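Local structure of JamJ (Lyngbya majuscula, 5DOZ) at residues A[14-19]-A[69-74]; A[78-83]-A[100-105]; A[116-121]-A[284-289]; A[252-257]-A[274-279]. The protein is an NADPH-dependent enoyl reductase of a polyketide synthase that probably reduces an enoyl-acyl carrier protein substrate, with formation of a cyclopropane ring. All blocks are in the same frame, centred on the assembly; numbering follows the deposited sequence.

Interaction 1: residues A[14-19]-A[69-74]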
# COMPACT_ATOMS: atom_id res chain seq x y z
N ALA A 14 -21.32 -8.08 9.80
CA ALA A 14 -22.00 -8.52 11.03
C ALA A 14 -21.34 -9.76 11.66
O ALA A 14 -21.65 -10.12 12.80
CB ALA A 14 -23.48 -8.76 10.78
N SER A 15 -20.45 -10.40 10.90
CA SER A 15 -19.66 -11.53 11.39
C SER A 15 -18.49 -11.79 10.44
O SER A 15 -18.59 -11.55 9.24
CB SER A 15 -20.51 -12.78 11.52
OG SER A 15 -21.03 -13.17 10.26
N TYR A 16 -17.39 -12.30 10.99
CA TYR A 16 -16.17 -12.58 10.24
C TYR A 16 -16.28 -13.79 9.30
O TYR A 16 -17.22 -14.59 9.41
CB TYR A 16 -15.01 -12.82 11.22
CG TYR A 16 -14.61 -11.60 12.03
CD1 TYR A 16 -14.08 -10.48 11.40
CD2 TYR A 16 -14.75 -11.58 13.41
CE1 TYR A 16 -13.70 -9.37 12.12
CE2 TYR A 16 -14.37 -10.46 14.15
CZ TYR A 16 -13.84 -9.36 13.50
OH TYR A 16 -13.45 -8.23 14.19
N GLY A 17 -15.34 -13.91 8.36
CA GLY A 17 -15.15 -15.17 7.62
C GLY A 17 -15.64 -15.29 6.19
O GLY A 17 -15.13 -16.11 5.43
N LEU A 18 -16.65 -14.49 5.83
CA LEU A 18 -17.26 -14.55 4.49
C LEU A 18 -17.49 -13.15 3.91
O LEU A 18 -18.02 -12.27 4.60
CB LEU A 18 -18.59 -15.32 4.53
CG LEU A 18 -18.60 -16.77 5.02
CD1 LEU A 18 -19.91 -17.10 5.71
CD2 LEU A 18 -18.31 -17.76 3.90
N LEU A 19 -17.10 -12.94 2.65
CA LEU A 19 -17.19 -11.62 2.02
C LEU A 19 -18.62 -11.20 1.70
O LEU A 19 -18.92 -10.01 1.60
CB LEU A 19 -16.32 -11.55 0.75
CG LEU A 19 -14.82 -11.83 0.85
CD1 LEU A 19 -14.14 -11.55 -0.48
CD2 LEU A 19 -14.16 -11.01 1.95
N THR A 69 -12.73 -4.84 19.68
CA THR A 69 -13.04 -6.02 20.50
C THR A 69 -13.99 -6.97 19.79
O THR A 69 -13.89 -8.19 19.94
CB THR A 69 -13.65 -5.63 21.87
OG1 THR A 69 -14.84 -4.86 21.66
CG2 THR A 69 -12.65 -4.82 22.70
N SER A 70 -14.92 -6.41 19.03
CA SER A 70 -15.91 -7.20 18.31
C SER A 70 -15.94 -6.81 16.84
O SER A 70 -15.38 -5.79 16.44
CB SER A 70 -17.30 -7.01 18.92
OG SER A 70 -17.89 -5.80 18.49
N VAL A 71 -16.61 -7.65 16.05
CA VAL A 71 -16.81 -7.42 14.62
C VAL A 71 -17.61 -6.14 14.36
O VAL A 71 -17.43 -5.47 13.33
CB VAL A 71 -17.47 -8.65 13.95
CG1 VAL A 71 -18.93 -8.80 14.37
CG2 VAL A 71 -17.33 -8.60 12.44
N ASP A 72 -18.48 -5.79 15.31
CA ASP A 72 -19.33 -4.61 15.23
C ASP A 72 -18.54 -3.30 15.25
O ASP A 72 -19.06 -2.25 14.87
CB ASP A 72 -20.34 -4.61 16.39
CG ASP A 72 -21.15 -5.89 16.46
OD1 ASP A 72 -21.41 -6.50 15.40
OD2 ASP A 72 -21.54 -6.28 17.58
N HIS A 73 -17.29 -3.37 15.70
CA HIS A 73 -16.43 -2.20 15.79
C HIS A 73 -15.49 -2.07 14.58
O HIS A 73 -14.74 -1.10 14.47
CB HIS A 73 -15.64 -2.21 17.10
CG HIS A 73 -16.49 -2.38 18.32
ND1 HIS A 73 -16.25 -3.35 19.26
CD2 HIS A 73 -17.59 -1.71 18.74
CE1 HIS A 73 -17.16 -3.27 20.22
NE2 HIS A 73 -17.99 -2.28 19.92
N LEU A 74 -15.53 -3.06 13.69
CA LEU A 74 -14.66 -3.08 12.52
C LEU A 74 -15.18 -2.16 11.41
O LEU A 74 -16.35 -2.23 11.02
CB LEU A 74 -14.44 -4.51 12.01
CG LEU A 74 -13.37 -4.78 10.94
CD1 LEU A 74 -11.97 -4.44 11.42
CD2 LEU A 74 -13.44 -6.24 10.49
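The Tyr16 ring carries Val71 on one face and Leu74 at its edge. Val71 CG2 stands 3.6 Å from the centroid of the Tyr16 ring and only 9° off the ring normal, a CH-pi contact almost dead centre. Val71 CB rides the same face nearer the hydroxyl end, 3.6 Å from Tyr16 CE2, and Leu74 CD2 comes in near the ring plane to 3.5 Å from Tyr16 CE1. A second flat group, the His73 imidazole, has Ser70 OG above one face, offset toward the rim; here Ser70 N gives a weak hydrogen bond to His73 ND1 (3.3 Å). Two torsions set up this CH-pi contact: Tyr16 CG is anti to its carbonyl carbon, while Val71 CG2 is anti to its backbone N (CG1 at chi1 71°). The other methyl, Val71 CG1, drops onto the backbone, 3.4 Å from Ala14 O. The contact joins the loop between strands 9-13 and 22-26 to the short 3-10 turn 71-73, whose neighbourhood is also tied down by Lys12, bonded to Asp72 O and Leu74 O. An alanine at Tyr16 would probably strip the cover from Val71 and Leu74 and loosen the loop against the turn. With no hydrogen bond between 14-19 and 69-74, their adhesion rests on apolar and CH-pi packing at the surface.

Interaction 2: residues A[78-83]-A[100-105]; sequences FEAVGV and VMVIGC
Glu79 leaves its strand with CB 3.4 Å from Val102 O of the partner strand. Its CG takes the crowded position between backbone N and carbonyl carbon (chi1 47°), and the chain then runs extended past Pro136 and Pro138, placing the carboxylate beyond the pairing. There OE2 forms a salt bridge with Arg332 and a hydrogen bond with Asn47 ND2, while OE1 accepts from Ile137 N in the first turn of helix 136-149; three partners so fix a buried carboxylate, and would probably favour its ionised form. The backbone behind it is the antiparallel beta hairpin of strands 79-87 and 99-103, part of the GroES-like domain of this medium-chain reductase family. Ala80 and Val102 are a hydrogen-bonded pair: Val102 N reaches Ala80 O at 2.6 Å and Ala80 N reaches Val102 O at 3.1 Å, each donor standing above the carbonyl plane. Gly82 and Val100 form the next such pair, with Gly82 N 3.0 Å from Val100 O and nearly along that C=O axis. Between these pairs Val81 faces Met101, on the same side of the sheet as Glu79 and Ile103, and swings CG2 to 3.2 Å from Val100 O. Past the strand ends Gly104 N donates to Phe78 O (2.8 Å), and Phe78 CA makes a nearly straight CA-H...O contact of 3.2 Å with Cys105 O.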
# COMPACT_ATOMS: atom_id res chain seq x y z
N PHE A 78 -8.34 2.21 4.18
CA PHE A 78 -7.07 2.72 4.72
C PHE A 78 -6.58 3.98 4.01
O PHE A 78 -5.60 4.61 4.44
CB PHE A 78 -5.98 1.64 4.63
CG PHE A 78 -6.18 0.49 5.58
CD1 PHE A 78 -5.78 0.61 6.92
CD2 PHE A 78 -6.73 -0.70 5.15
CE1 PHE A 78 -5.95 -0.45 7.80
CE2 PHE A 78 -6.90 -1.76 6.02
CZ PHE A 78 -6.51 -1.64 7.35
N GLU A 79 -7.26 4.35 2.93
CA GLU A 79 -6.90 5.49 2.09
C GLU A 79 -8.10 5.84 1.22
O GLU A 79 -9.00 5.02 1.06
CB GLU A 79 -5.70 5.14 1.21
CG GLU A 79 -5.84 3.79 0.50
CD GLU A 79 -4.75 3.50 -0.51
OE1 GLU A 79 -4.12 4.46 -1.02
OE2 GLU A 79 -4.52 2.30 -0.80
N ALA A 80 -8.10 7.04 0.65
CA ALA A 80 -9.19 7.50 -0.23
C ALA A 80 -8.83 8.80 -0.94
O ALA A 80 -7.79 9.40 -0.70
CB ALA A 80 -10.48 7.68 0.56
N VAL A 81 -9.72 9.23 -1.83
CA VAL A 81 -9.68 10.58 -2.35
C VAL A 81 -11.06 11.19 -2.08
O VAL A 81 -12.03 10.46 -1.94
CB VAL A 81 -9.31 10.61 -3.86
CG1 VAL A 81 -10.40 9.96 -4.71
CG2 VAL A 81 -9.05 12.04 -4.32
N GLY A 82 -11.12 12.51 -1.98
CA GLY A 82 -12.39 13.18 -1.77
C GLY A 82 -12.27 14.68 -1.67
O GLY A 82 -11.30 15.27 -2.15
N VAL A 83 -13.27 15.30 -1.06
CA VAL A 83 -13.34 16.75 -0.98
C VAL A 83 -13.68 17.17 0.45
O VAL A 83 -14.56 16.60 1.10
CB VAL A 83 -14.32 17.35 -2.04
CG1 VAL A 83 -15.72 16.76 -1.90
CG2 VAL A 83 -14.36 18.87 -1.98
N VAL A 100 -8.49 16.35 -1.87
CA VAL A 100 -7.44 15.74 -1.07
C VAL A 100 -7.40 14.23 -1.23
O VAL A 100 -8.40 13.60 -1.59
CB VAL A 100 -7.58 16.10 0.44
CG1 VAL A 100 -7.44 17.61 0.66
CG2 VAL A 100 -8.91 15.62 1.00
N MET A 101 -6.22 13.67 -1.00
CA MET A 101 -6.08 12.24 -0.81
C MET A 101 -6.01 11.98 0.69
O MET A 101 -5.39 12.75 1.43
CB MET A 101 -4.82 11.73 -1.51
CG MET A 101 -4.84 11.90 -3.02
SD MET A 101 -3.21 11.65 -3.75
CE MET A 101 -2.38 13.15 -3.27
N VAL A 102 -6.67 10.92 1.14
CA VAL A 102 -6.58 10.50 2.53
C VAL A 102 -5.58 9.35 2.61
O VAL A 102 -5.55 8.49 1.73
CB VAL A 102 -7.94 10.04 3.10
CG1 VAL A 102 -7.79 9.70 4.58
CG2 VAL A 102 -9.01 11.10 2.91
N ILE A 103 -4.76 9.35 3.65
CA ILE A 103 -3.80 8.27 3.89
C ILE A 103 -3.81 7.89 5.37
O ILE A 103 -3.62 8.73 6.24
CB ILE A 103 -2.35 8.65 3.49
CG1 ILE A 103 -2.31 9.54 2.24
CG2 ILE A 103 -1.50 7.40 3.28
CD1 ILE A 103 -2.05 11.00 2.53
N GLY A 104 -4.06 6.61 5.63
CA GLY A 104 -3.83 6.04 6.95
C GLY A 104 -4.98 6.10 7.94
O GLY A 104 -4.77 5.95 9.14
N CYS A 105 -6.19 6.33 7.43
CA CYS A 105 -7.40 6.23 8.24
C CYS A 105 -7.82 4.76 8.30
O CYS A 105 -7.19 3.91 7.68
CB CYS A 105 -8.50 7.07 7.61
SG CYS A 105 -8.92 6.58 5.92

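Interaction 3: residues A[116-121]-A[284-289]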
# COMPACT_ATOMS: atom_id res chain seq x y z
N SER A 116 -7.55 13.65 11.07
CA SER A 116 -6.54 14.68 11.28
C SER A 116 -6.14 15.32 9.95
O SER A 116 -6.15 14.66 8.91
CB SER A 116 -5.32 14.04 11.94
OG SER A 116 -4.21 14.92 11.97
N PRO A 117 -5.77 16.62 9.99
CA PRO A 117 -5.19 17.26 8.81
C PRO A 117 -3.80 16.71 8.46
O PRO A 117 -3.28 17.02 7.39
CB PRO A 117 -5.07 18.73 9.24
CG PRO A 117 -5.05 18.70 10.72
CD PRO A 117 -5.96 17.57 11.10
N ASN A 118 -3.22 15.91 9.35
CA ASN A 118 -1.93 15.26 9.09
C ASN A 118 -2.10 13.98 8.25
O ASN A 118 -1.13 13.44 7.72
CB ASN A 118 -1.20 14.93 10.40
CG ASN A 118 -0.62 16.17 11.09
OD1 ASN A 118 0.04 17.00 10.47
ND2 ASN A 118 -0.85 16.27 12.39
N ASN A 119 -3.34 13.53 8.13
CA ASN A 119 -3.67 12.38 7.29
C ASN A 119 -4.09 12.77 5.87
O ASN A 119 -4.54 11.93 5.09
CB ASN A 119 -4.73 11.51 7.97
CG ASN A 119 -4.18 10.76 9.17
OD1 ASN A 119 -3.91 11.35 10.22
ND2 ASN A 119 -3.98 9.46 9.01
N LEU A 120 -3.92 14.04 5.53
CA LEU A 120 -4.36 14.56 4.23
C LEU A 120 -3.22 15.18 3.43
O LEU A 120 -2.36 15.86 3.98
CB LEU A 120 -5.45 15.62 4.42
CG LEU A 120 -6.72 15.28 5.20
CD1 LEU A 120 -7.57 16.54 5.36
CD2 LEU A 120 -7.53 14.19 4.50
N VAL A 121 -3.22 14.94 2.13
CA VAL A 121 -2.32 15.65 1.23
C VAL A 121 -3.13 16.20 0.06
O VAL A 121 -4.23 15.72 -0.22
CB VAL A 121 -1.13 14.78 0.74
CG1 VAL A 121 -0.23 14.36 1.89
CG2 VAL A 121 -1.61 13.55 -0.03
N ASP A 284 5.86 9.52 13.87
CA ASP A 284 6.12 10.82 13.26
C ASP A 284 4.91 11.24 12.43
O ASP A 284 4.70 10.76 11.32
CB ASP A 284 7.40 10.76 12.39
CG ASP A 284 7.64 12.04 11.59
OD1 ASP A 284 7.04 13.09 11.91
OD2 ASP A 284 8.45 11.99 10.63
N ASN A 285 4.10 12.15 12.99
CA ASN A 285 2.87 12.58 12.34
C ASN A 285 3.11 13.48 11.11
O ASN A 285 2.16 13.86 10.42
CB ASN A 285 1.91 13.27 13.33
CG ASN A 285 1.45 12.36 14.47
OD1 ASN A 285 1.54 11.13 14.38
ND2 ASN A 285 0.95 12.97 15.54
N GLN A 286 4.38 13.80 10.86
CA GLN A 286 4.77 14.59 9.69
C GLN A 286 5.12 13.72 8.48
O GLN A 286 5.21 14.23 7.36
CB GLN A 286 5.96 15.51 10.01
CG GLN A 286 5.67 16.62 11.02
CD GLN A 286 4.49 17.49 10.62
OE1 GLN A 286 4.46 18.06 9.52
NE2 GLN A 286 3.52 17.60 11.51
N LEU A 287 5.31 12.42 8.71
CA LEU A 287 5.78 11.49 7.67
C LEU A 287 5.08 11.59 6.32
O LEU A 287 5.74 11.59 5.28
CB LEU A 287 5.74 10.04 8.17
CG LEU A 287 6.20 9.01 7.12
CD1 LEU A 287 7.73 8.98 7.00
CD2 LEU A 287 5.64 7.63 7.42
N TYR A 288 3.74 11.66 6.33
CA TYR A 288 2.98 11.77 5.09
C TYR A 288 3.29 13.08 4.36
O TYR A 288 3.49 13.08 3.14
CB TYR A 288 1.47 11.59 5.31
CG TYR A 288 1.06 10.23 5.88
CD1 TYR A 288 1.78 9.07 5.58
CD2 TYR A 288 -0.05 10.12 6.71
CE1 TYR A 288 1.41 7.84 6.11
CE2 TYR A 288 -0.43 8.89 7.24
CZ TYR A 288 0.31 7.75 6.93
OH TYR A 288 -0.06 6.53 7.46
N TYR A 289 3.33 14.17 5.11
CA TYR A 289 3.68 15.48 4.55
C TYR A 289 5.05 15.45 3.86
O TYR A 289 5.17 15.87 2.70
CB TYR A 289 3.65 16.56 5.66
CG TYR A 289 4.18 17.92 5.25
CD1 TYR A 289 3.37 18.84 4.60
CD2 TYR A 289 5.49 18.30 5.55
CE1 TYR A 289 3.84 20.10 4.24
CE2 TYR A 289 5.98 19.55 5.20
CZ TYR A 289 5.15 20.45 4.54
OH TYR A 289 5.62 21.69 4.18
O HOH W 1 2.05 14.00 7.59
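An ST turn on one side and a capped helix start on the other form this contact, where the loop entering strand 120-122 meets the beginning of helix 287-293. Ser116 OG accepts from Asn118 N at 3.0 Å, making the ST turn that presents Asn118 to the partner. In the other segment, Asp284 OD1 takes the N-H of Gln286 at 2.9 Å, met from above the carboxylate plane. No direct hydrogen bond crosses; a single water does the joining. It donates both protons, one to Asn118 O (3.2 Å) and one to Asn285 O (2.8 Å), and accepts from Tyr289 N. Around it the segments meet by van der Waals contact: Asn118 CB sits 3.5 Å from Asn285 O, and Tyr288 turns its ring edge to the loop, CD2 3.6 Å from Asn118 O. The Asn119 amide, at 72° to that ring, brings ND2 4.0 Å from Tyr288 CE2, and its position is set by a bond to Ile103 O. Phe281 stacks on Tyr288 from the preceding helix. A type I turn from Asp284 to Leu287 leading into a helix, with the Asp284 side chain accepting a backbone N-H two residues on, is a familiar capping arrangement at a helix start.

Interaction 4: residues A[252-257]-A[274-279]. With NDP (NADPH dihydro-nicotinamide-adenine-dinucleotide phosphate), chain E.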
# COMPACT_ATOMS: atom_id res chain seq x y z
N ILE A 252 7.52 -5.70 4.11
CA ILE A 252 6.28 -4.95 4.37
C ILE A 252 5.11 -5.86 4.76
O ILE A 252 3.98 -5.40 4.96
CB ILE A 252 5.87 -4.04 3.17
CG1 ILE A 252 5.34 -4.87 1.99
CG2 ILE A 252 7.04 -3.15 2.75
CD1 ILE A 252 4.77 -4.05 0.85
N SER A 253 5.42 -7.15 4.91
CA SER A 253 4.42 -8.19 5.14
C SER A 253 3.55 -7.96 6.37
O SER A 253 2.32 -8.01 6.28
CB SER A 253 5.12 -9.55 5.25
OG SER A 253 4.24 -10.54 5.74
N LYS A 254 4.19 -7.72 7.52
CA LYS A 254 3.47 -7.53 8.80
C LYS A 254 2.78 -8.81 9.30
O LYS A 254 1.92 -8.76 10.18
CB LYS A 254 2.45 -6.39 8.72
CG LYS A 254 3.02 -5.05 8.26
CD LYS A 254 1.96 -3.97 8.28
CE LYS A 254 0.90 -4.18 7.21
NZ LYS A 254 0.22 -2.90 6.88
N ARG A 255 3.15 -9.96 8.72
CA ARG A 255 2.57 -11.24 9.11
C ARG A 255 3.68 -12.28 9.12
O ARG A 255 4.34 -12.49 8.09
CB ARG A 255 1.47 -11.70 8.15
CG ARG A 255 0.33 -10.73 7.91
CD ARG A 255 -0.68 -11.27 6.89
NE ARG A 255 -0.07 -11.82 5.68
CZ ARG A 255 0.28 -11.11 4.60
NH1 ARG A 255 0.09 -9.80 4.56
NH2 ARG A 255 0.83 -11.73 3.56
N LYS A 256 3.87 -12.92 10.27
CA LYS A 256 4.86 -13.98 10.44
C LYS A 256 6.22 -13.62 9.84
O LYS A 256 6.73 -14.32 8.96
CB LYS A 256 4.34 -15.31 9.86
CG LYS A 256 3.00 -15.77 10.42
CD LYS A 256 3.11 -16.32 11.83
CE LYS A 256 1.75 -16.80 12.33
NZ LYS A 256 1.81 -17.29 13.74
N ILE A 257 6.81 -12.53 10.32
CA ILE A 257 8.13 -12.09 9.86
C ILE A 257 9.24 -12.48 10.84
O ILE A 257 8.99 -12.70 12.02
CB ILE A 257 8.17 -10.56 9.58
CG1 ILE A 257 7.90 -9.75 10.87
CG2 ILE A 257 7.18 -10.20 8.47
CD1 ILE A 257 8.45 -8.34 10.84
N PRO A 274 12.08 -4.08 8.46
CA PRO A 274 10.65 -4.34 8.59
C PRO A 274 9.96 -3.04 9.00
O PRO A 274 10.38 -2.39 9.96
CB PRO A 274 10.59 -5.34 9.74
CG PRO A 274 11.75 -4.95 10.62
CD PRO A 274 12.82 -4.48 9.68
N PHE A 275 8.91 -2.65 8.28
CA PHE A 275 8.17 -1.46 8.68
C PHE A 275 6.69 -1.56 8.36
O PHE A 275 6.29 -2.19 7.38
CB PHE A 275 8.78 -0.19 8.04
CG PHE A 275 8.35 0.03 6.62
CD1 PHE A 275 9.02 -0.59 5.57
CD2 PHE A 275 7.27 0.86 6.32
CE1 PHE A 275 8.63 -0.38 4.26
CE2 PHE A 275 6.86 1.06 5.01
CZ PHE A 275 7.55 0.44 3.98
N ASP A 276 5.89 -0.93 9.22
CA ASP A 276 4.46 -0.77 9.02
C ASP A 276 4.23 0.73 8.84
O ASP A 276 4.45 1.50 9.78
CB ASP A 276 3.71 -1.32 10.25
CG ASP A 276 2.21 -1.01 10.24
OD1 ASP A 276 1.79 0.05 9.73
OD2 ASP A 276 1.45 -1.83 10.79
N LEU A 277 3.81 1.14 7.64
CA LEU A 277 3.69 2.56 7.29
C LEU A 277 2.89 3.38 8.30
O LEU A 277 3.35 4.44 8.74
CB LEU A 277 3.09 2.73 5.88
CG LEU A 277 3.01 4.14 5.27
CD1 LEU A 277 4.39 4.69 4.93
CD2 LEU A 277 2.12 4.14 4.03
N LEU A 278 1.72 2.89 8.69
CA LEU A 278 0.85 3.62 9.62
C LEU A 278 1.44 3.64 11.03
O LEU A 278 1.20 4.58 11.80
CB LEU A 278 -0.59 3.08 9.64
CG LEU A 278 -1.34 2.67 8.36
CD1 LEU A 278 -2.84 2.83 8.57
CD2 LEU A 278 -0.91 3.41 7.09
N GLU A 279 2.22 2.61 11.36
CA GLU A 279 3.00 2.57 12.60
C GLU A 279 4.09 3.66 12.57
O GLU A 279 4.37 4.28 13.60
CB GLU A 279 3.60 1.17 12.79
CG GLU A 279 4.64 1.00 13.88
CD GLU A 279 5.26 -0.40 13.91
OE1 GLU A 279 4.55 -1.39 13.63
OE2 GLU A 279 6.46 -0.52 14.23
PA NDP E . -2.13 -6.70 -3.57
O1A NDP E . -3.29 -7.60 -3.21
O2A NDP E . -2.28 -5.65 -4.65
O5B NDP E . -0.89 -7.62 -4.02
C5B NDP E . -0.84 -9.01 -3.72
C4B NDP E . -0.00 -9.66 -4.82
O4B NDP E . 0.63 -10.84 -4.29
C3B NDP E . -0.84 -10.12 -6.01
O3B NDP E . -0.86 -9.15 -7.06
C2B NDP E . -0.10 -11.35 -6.49
O2B NDP E . 0.77 -10.95 -7.54
C1B NDP E . 0.77 -11.80 -5.33
N9A NDP E . 0.35 -13.12 -4.83
C8A NDP E . -0.91 -13.53 -4.61
N7A NDP E . -0.92 -14.79 -4.14
C5A NDP E . 0.36 -15.21 -4.05
C6A NDP E . 1.06 -16.44 -3.63
N6A NDP E . 0.38 -17.51 -3.19
N1A NDP E . 2.42 -16.45 -3.70
C2A NDP E . 3.12 -15.38 -4.13
N3A NDP E . 2.54 -14.24 -4.53
C4A NDP E . 1.19 -14.10 -4.51
O3 NDP E . -1.56 -6.04 -2.22
PN NDP E . -0.60 -4.75 -2.11
O1N NDP E . 0.31 -4.67 -3.30
O2N NDP E . -1.44 -3.56 -1.75
O5D NDP E . 0.31 -5.10 -0.82
C5D NDP E . 1.12 -6.28 -0.77
C4D NDP E . 1.40 -6.68 0.68
O4D NDP E . 1.96 -5.59 1.41
C3D NDP E . 0.14 -7.06 1.43
O3D NDP E . 0.47 -8.16 2.27
C2D NDP E . -0.20 -5.83 2.25
O2D NDP E . -0.98 -6.12 3.43
C1D NDP E . 1.17 -5.27 2.56
N1N NDP E . 1.16 -3.83 2.77
C2N NDP E . 1.83 -3.34 3.83
C3N NDP E . 2.11 -1.99 3.96
C7N NDP E . 3.07 -1.52 5.02
O7N NDP E . 2.98 -0.40 5.49
N7N NDP E . 4.02 -2.36 5.42
C4N NDP E . 1.33 -0.98 3.13
C5N NDP E . 0.73 -1.62 1.96
C6N NDP E . 0.59 -3.01 1.87
P2B NDP E . 1.29 -12.02 -8.62
O1X NDP E . 0.04 -12.59 -9.24
O2X NDP E . 2.11 -11.15 -9.53
O3X NDP E . 2.11 -13.00 -7.82
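The tight half lies on the nicotinamide, where three backbone bonds hold the carboxamide of NADPH. Both N-H bonds of N7N are used, one to Ile252 O at 3.1 Å and one to Phe275 O at 3.0 Å, while O7N accepts from Leu277 N at 2.8 Å, which fixes the rotation of the amide. N7N lies over one face of the Phe275 ring, and Ile252 CG2 runs alongside that ring to 3.5 Å from Phe275 CE1. This is the Rossmann domain of the zinc-binding dehydrogenase family, at the C-terminal ends of strands 247-251 and 271-274 of its parallel sheet, with Asp276 as N-cap of helix 277-283: its OD1 takes Glu279 N from above the carboxylate plane. Lys254 crosses Asp276 at about a right angle, its CD 3.3 Å from Asp276 OD2, whereas NZ stops 4.2 Å from OD2, beyond a salt bridge, and sits 3.5 Å from NADPH C2N. An alanine here, without the chain that crosses Asp276 and the amino group by C2N, would probably leave the nicotinamide less closely held on that side. Farther out Arg255 NH1 donates to ribose O3D, in the guanidinium plane. At the solvent side the contact thins to Ile257 CD1 meeting Pro274 CB at 3.8 Å.

Interactions 2, 3 and 4 form one continuous patch, while interaction 1 stands apart. Strands 99-103 and 120-122 are neighbours in one sheet, so 2 and 3 share it, Met101 N lying 3.0 Å from Val121 O. The Tyr288 ring of interaction 3 then meets the helix of interaction 4, its OH 3.3 Å from Leu278 CD2, and Leu278 CD1 reaches back to interaction 2 at 3.7 Å from Gly104 O. Interaction 4 holds the nicotinamide; the side chains of Tyr288 and Glu79 lie about 8 Å and about 7 Å from the bound NADPH. Interaction 1 is about 23 Å between centres from interactions 2 and 4, with the Leu74 side chain about 14 Å from the cofactor.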